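Local coordinates for serine acetyltransferase (Entamoeba histolytica, PDB 3Q1X), which catalyses transfer of an acetyl group from acetyl-CoA to the hydroxyl of L-serine, giving O-acetylserine for cysteine biosynthesis, at the interface of chains A and B. Coordinates in Å, arbitrary orientation; residue numbers count along the deposited sequence, not the author numbering. Chains: chain A/B, Serine acetyltransferase.

Contact 1: the interface of chains A and B. Residues chain A 188, 215, 218-219; chain B 111-112, 114-115, 117.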
ATOM      1  N   GLU A 188      19.437   0.288   1.051  1.00 17.72           N
ATOM      2  CA  GLU A 188      20.333   1.412   0.812  1.00 18.60           C
ATOM      3  C   GLU A 188      21.602   1.064   0.028  1.00 18.81           C
ATOM      4  O   GLU A 188      22.105   1.876  -0.739  1.00 19.23           O
ATOM      5  CB  GLU A 188      20.714   2.040   2.154  1.00 18.19           C
ATOM      6  CG  GLU A 188      21.643   3.258   2.045  1.00 19.09           C
ATOM      7  CD  GLU A 188      21.780   4.014   3.357  1.00 19.25           C
ATOM      8  OE1 GLU A 188      22.197   5.193   3.333  1.00 20.69           O
ATOM      9  OE2 GLU A 188      21.465   3.439   4.411  1.00 19.28           O
ATOM     10  N   VAL A 215      22.464  -0.195  19.897  1.00 32.24           N
ATOM     11  CA  VAL A 215      22.478   0.665  18.696  1.00 30.61           C
ATOM     12  C   VAL A 215      23.367   0.180  17.537  1.00 29.82           C
ATOM     13  O   VAL A 215      24.605   0.246  17.606  1.00 29.79           O
ATOM     14  CB  VAL A 215      22.851   2.129  19.049  1.00 30.43           C
ATOM     15  CG1 VAL A 215      22.524   3.050  17.884  1.00 29.93           C
ATOM     16  CG2 VAL A 215      22.129   2.590  20.318  1.00 30.32           C
ATOM     17  N   ARG A 218      26.051   2.285  11.860  1.00 25.49           N
ATOM     18  CA  ARG A 218      25.408   3.031  10.785  1.00 25.02           C
ATOM     19  C   ARG A 218      26.015   2.662   9.449  1.00 24.74           C
ATOM     20  O   ARG A 218      27.236   2.570   9.316  1.00 24.19           O
ATOM     21  CB  ARG A 218      25.488   4.540  11.026  1.00 25.01           C
ATOM     22  CG  ARG A 218      25.178   4.937  12.465  1.00 25.59           C
ATOM     23  CD  ARG A 218      24.105   4.034  13.073  1.00 26.86           C
ATOM     24  NE  ARG A 218      22.777   4.553  12.843  1.00 25.66           N
ATOM     25  CZ  ARG A 218      21.647   3.987  13.260  1.00 22.78           C
ATOM     26  NH1 ARG A 218      21.642   2.841  13.944  1.00 22.84           N
ATOM     27  NH2 ARG A 218      20.511   4.582  12.975  1.00 22.17           N
ATOM     28  N   GLY A 219      25.143   2.433   8.473  1.00 24.49           N
ATOM     29  CA  GLY A 219      25.552   2.235   7.086  1.00 24.31           C
ATOM     30  C   GLY A 219      26.371   0.989   6.812  1.00 24.19           C
ATOM     31  O   GLY A 219      26.145  -0.065   7.411  1.00 24.31           O
TER
ATOM     32  N   TYR B 111      15.677   4.035  15.614  1.00 16.78           N
ATOM     33  CA  TYR B 111      17.026   4.465  15.285  1.00 17.68           C
ATOM     34  C   TYR B 111      18.043   3.367  15.620  1.00 17.75           C
ATOM     35  O   TYR B 111      18.937   3.075  14.817  1.00 17.99           O
ATOM     36  CB  TYR B 111      17.368   5.784  15.977  1.00 17.82           C
ATOM     37  CG  TYR B 111      18.740   6.296  15.620  1.00 18.12           C
ATOM     38  CD1 TYR B 111      18.940   7.113  14.499  1.00 19.05           C
ATOM     39  CD2 TYR B 111      19.846   5.957  16.395  1.00 20.45           C
ATOM     40  CE1 TYR B 111      20.220   7.580  14.166  1.00 18.28           C
ATOM     41  CE2 TYR B 111      21.123   6.421  16.072  1.00 19.17           C
ATOM     42  CZ  TYR B 111      21.307   7.223  14.965  1.00 19.44           C
ATOM     43  OH  TYR B 111      22.579   7.661  14.664  1.00 20.30           O
ATOM     44  N   ALA B 112      17.875   2.747  16.788  1.00 17.99           N
ATOM     45  CA  ALA B 112      18.790   1.696  17.245  1.00 18.64           C
ATOM     46  C   ALA B 112      18.775   0.445  16.371  1.00 19.11           C
ATOM     47  O   ALA B 112      19.776  -0.279  16.310  1.00 19.83           O
ATOM     48  CB  ALA B 112      18.511   1.341  18.690  1.00 18.80           C
ATOM     49  N   ASP B 114      17.991   0.384  12.943  1.00 18.22           N
ATOM     50  CA  ASP B 114      18.079   0.700  11.513  1.00 18.65           C
ATOM     51  C   ASP B 114      19.347   1.474  11.103  1.00 19.01           C
ATOM     52  O   ASP B 114      19.431   2.693  11.295  1.00 19.16           O
ATOM     53  CB  ASP B 114      16.846   1.483  11.054  1.00 18.49           C
ATOM     54  CG  ASP B 114      16.809   1.681   9.537  1.00 19.07           C
ATOM     55  OD1 ASP B 114      17.593   1.016   8.819  1.00 18.75           O
ATOM     56  OD2 ASP B 114      16.001   2.511   9.060  1.00 21.18           O
ATOM     57  N   PRO B 115      20.322   0.780  10.488  1.00 19.52           N
ATOM     58  CA  PRO B 115      21.554   1.435  10.051  1.00 19.65           C
ATOM     59  C   PRO B 115      21.311   2.528   9.008  1.00 19.52           C
ATOM     60  O   PRO B 115      22.186   3.358   8.788  1.00 20.04           O
ATOM     61  CB  PRO B 115      22.367   0.295   9.425  1.00 20.15           C
ATOM     62  CG  PRO B 115      21.796  -0.940   9.980  1.00 20.21           C
ATOM     63  CD  PRO B 115      20.358  -0.676  10.258  1.00 19.72           C
ATOM     64  N   ALA B 117      18.963   4.879   9.223  1.00 18.18           N
ATOM     65  CA  ALA B 117      18.409   6.096   9.828  1.00 18.21           C
ATOM     66  C   ALA B 117      19.510   7.085  10.218  1.00 18.49           C
ATOM     67  O   ALA B 117      20.396   6.738  10.990  1.00 18.85           O
ATOM     68  CB  ALA B 117      17.527   5.763  11.050  1.00 18.01           C
TER
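The guanidinium of A:Arg218 lies against the phenol ring of B:Tyr111. The two planes are stacked, 27° apart. NH2 of A:Arg218 sits over the centre of the B:Tyr111 ring, 3.2 Å from the centroid, in a cation-pi contact. The opposite face of the guanidinium meets CA of B:Pro115, so the group is held between an aromatic ring and a proline.

Its nitrogens bond to backbone carbonyls. NH1 and NH2 of A:Arg218 both donate to O of B:Tyr111, each at 2.9 Å and from the same face of the carbonyl. NH2 of A:Arg218 also donates to O of B:Ala117, 2.9 Å away at the in-plane edge of the guanidinium; this bond is straighter, 162° at the hydrogen. B:Tyr111 places CG beside its own carbonyl carbon (chi1 -178°), which lets one arginine meet both its ring and its carbonyl. The A:Arg218 chain bends midway to turn its end towards B:Tyr111.

Next to the arginine, N of A:Gly219 donates to O of B:Pro115 at 3.1 Å, from above the carbonyl plane. On the other flank, CG1 of A:Val215 packs 4.0 Å from CA of B:Ala112.

The site brings B:Asp114, in the family's conserved Asp-Pro-Ala stretch, beside the chain A loop that carries A:Arg222 and A:His223 of the serine pocket. It probably shapes a serine site shared by two subunits.

Contact 2: the interface of chains A and B. Residues chain A 78-79, 153; chain B 29-30, 32, 125.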
ATOM      1  N   ALA A  78      15.240  22.835   3.291  1.00 20.82           N
ATOM      2  CA  ALA A  78      14.618  22.636   4.610  1.00 20.70           C
ATOM      3  C   ALA A  78      15.391  21.647   5.484  1.00 20.82           C
ATOM      4  O   ALA A  78      15.592  21.889   6.672  1.00 21.06           O
ATOM      5  CB  ALA A  78      13.159  22.216   4.467  1.00 20.70           C
ATOM      6  N   TYR A  79      15.843  20.554   4.877  1.00 20.72           N
ATOM      7  CA  TYR A  79      16.562  19.497   5.582  1.00 20.59           C
ATOM      8  C   TYR A  79      18.068  19.733   5.675  1.00 20.96           C
ATOM      9  O   TYR A  79      18.747  19.145   6.519  1.00 21.14           O
ATOM     10  CB  TYR A  79      16.325  18.161   4.886  1.00 20.69           C
ATOM     11  CG  TYR A  79      14.963  17.556   5.128  1.00 19.67           C
ATOM     12  CD1 TYR A  79      14.696  16.831   6.291  1.00 20.02           C
ATOM     13  CD2 TYR A  79      13.948  17.696   4.184  1.00 20.07           C
ATOM     14  CE1 TYR A  79      13.448  16.258   6.491  1.00 19.23           C
ATOM     15  CE2 TYR A  79      12.709  17.143   4.379  1.00 17.89           C
ATOM     16  CZ  TYR A  79      12.463  16.421   5.530  1.00 18.80           C
ATOM     17  OH  TYR A  79      11.227  15.861   5.733  1.00 20.62           O
ATOM     18  N   GLU A 153      12.405  10.870   2.022  1.00 16.75           N
ATOM     19  CA  GLU A 153      11.011  11.321   2.103  1.00 17.13           C
ATOM     20  C   GLU A 153      10.294  11.131   0.769  1.00 16.58           C
ATOM     21  O   GLU A 153       9.161  10.657   0.716  1.00 16.86           O
ATOM     22  CB  GLU A 153      10.933  12.794   2.515  1.00 17.55           C
ATOM     23  CG  GLU A 153       9.514  13.294   2.762  1.00 20.47           C
ATOM     24  CD  GLU A 153       9.490  14.615   3.511  1.00 23.21           C
ATOM     25  OE1 GLU A 153      10.193  15.560   3.091  1.00 27.40           O
ATOM     26  OE2 GLU A 153       8.776  14.702   4.522  1.00 25.51           O
TER
ATOM     27  N   TYR B  29      10.138  22.336   8.286  1.00 25.16           N
ATOM     28  CA  TYR B  29      10.038  21.232   7.346  1.00 24.59           C
ATOM     29  C   TYR B  29       8.921  21.446   6.324  1.00 24.72           C
ATOM     30  O   TYR B  29       7.961  22.182   6.602  1.00 24.18           O
ATOM     31  CB  TYR B  29       9.835  19.925   8.122  1.00 24.50           C
ATOM     32  CG  TYR B  29      11.012  19.560   9.000  1.00 23.09           C
ATOM     33  CD1 TYR B  29      12.071  18.817   8.494  1.00 22.39           C
ATOM     34  CD2 TYR B  29      11.064  19.957  10.336  1.00 22.50           C
ATOM     35  CE1 TYR B  29      13.156  18.481   9.285  1.00 22.27           C
ATOM     36  CE2 TYR B  29      12.147  19.621  11.144  1.00 22.31           C
ATOM     37  CZ  TYR B  29      13.187  18.881  10.615  1.00 22.56           C
ATOM     38  OH  TYR B  29      14.262  18.544  11.400  1.00 23.11           O
ATOM     39  N   PRO B  30       9.043  20.816   5.131  1.00 24.78           N
ATOM     40  CA  PRO B  30       8.017  20.929   4.089  1.00 25.26           C
ATOM     41  C   PRO B  30       6.650  20.478   4.596  1.00 25.77           C
ATOM     42  O   PRO B  30       6.545  19.437   5.254  1.00 25.36           O
ATOM     43  CB  PRO B  30       8.516  19.973   2.998  1.00 25.32           C
ATOM     44  CG  PRO B  30       9.994  19.894   3.215  1.00 25.23           C
ATOM     45  CD  PRO B  30      10.154  19.940   4.707  1.00 24.63           C
ATOM     46  N   LYS B  32       3.185  18.824   4.766  1.00 27.08           N
ATOM     47  CA  LYS B  32       2.541  17.637   4.228  1.00 26.93           C
ATOM     48  C   LYS B  32       1.075  17.599   4.667  1.00 26.33           C
ATOM     49  O   LYS B  32       0.706  18.179   5.700  1.00 26.50           O
ATOM     50  CB  LYS B  32       3.270  16.365   4.699  1.00 27.46           C
ATOM     51  CG  LYS B  32       4.822  16.392   4.630  1.00 28.99           C
ATOM     52  CD  LYS B  32       5.397  16.809   3.264  1.00 32.71           C
ATOM     53  CE  LYS B  32       5.024  15.854   2.137  1.00 34.24           C
ATOM     54  NZ  LYS B  32       6.097  14.870   1.824  1.00 35.43           N
ATOM     55  N   ARG B 125       9.541  12.226  10.643  1.00 17.53           N
ATOM     56  CA  ARG B 125       8.957  12.842   9.463  1.00 17.35           C
ATOM     57  C   ARG B 125       8.295  11.850   8.518  1.00 17.29           C
ATOM     58  O   ARG B 125       7.259  12.155   7.944  1.00 17.12           O
ATOM     59  CB  ARG B 125      10.012  13.650   8.705  1.00 17.13           C
ATOM     60  CG  ARG B 125      10.388  14.963   9.369  1.00 18.42           C
ATOM     61  CD  ARG B 125       9.345  16.030   9.116  1.00 18.19           C
ATOM     62  NE  ARG B 125       9.171  16.271   7.689  1.00 18.78           N
ATOM     63  CZ  ARG B 125       8.211  17.021   7.158  1.00 20.38           C
ATOM     64  NH1 ARG B 125       7.298  17.601   7.935  1.00 21.03           N
ATOM     65  NH2 ARG B 125       8.161  17.178   5.839  1.00 19.95           N
TER
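A:Tyr79 and B:Tyr29 meet edge to face. The ring planes are 64° apart, and the CD1-CE1 edge of B:Tyr29 points at the ring of A:Tyr79. The nearest carbons are CD1 of B:Tyr29 and CE1 of A:Tyr79, at 3.5 Å. B:Pro30 fills in beside them. CD of B:Pro30 touches both CB of A:Ala78 and CE2 of A:Tyr79, each at 3.8 Å.

Hydrogen bonds gather on the phenol oxygen of A:Tyr79. NE of B:Arg125 donates to OH of A:Tyr79 at 2.9 Å, with the oxygen close to the guanidinium plane. NH2 of the same arginine adds a weak bond. Within chain A, the phenol makes a weak bond to the carboxylate of A:Glu153 through OE1. B:Arg125 is braced on its own side too. NH2 of B:Arg125 donates to O of B:Pro30 at 2.8 Å, in the carbonyl plane and on a lone pair. A face of the guanidinium rests on CB of B:Tyr29. The arginine chain turns there by bending about CB-CG (chi2 -78°) and again about CG-CD.

Charge pairing centres on A:Glu153. OE2 of A:Glu153 forms a salt bridge to NH2 of B:Arg125 at 2.9 Å, although the hydrogen bond within it is weak. The carboxylate and guanidinium planes stand 76° apart. NZ of B:Lys32 makes a longer salt bridge to OE2 of A:Glu153, at 3.8 Å. The two positive groups would favour an ionised carboxylate.

The site lies among the helical parts of the two chains. The end of helix 59-79 and the start of helix 150-162 in chain A meet the 29-32 loop and helix 120-126 of chain B.

Contact 1 and contact 2 belong to the same interface of chains A and B, and their C-alpha centres are about 20 Å apart. They share no residue. In chain A, contact 1 uses the long loop between strands 203-205 and 225-226, and contact 2 uses helices 59-79 and 150-162. In chain B both use the helical part. There helix 82-113 leads through the loop of contact 1 into helix 120-126 of contact 2, so one stretch of chain serves both. Together they tie neighbouring subunits at two levels. This fits the trimer usual for the left-handed beta-helix acetyltransferases, and the deposited assembly holds three copies.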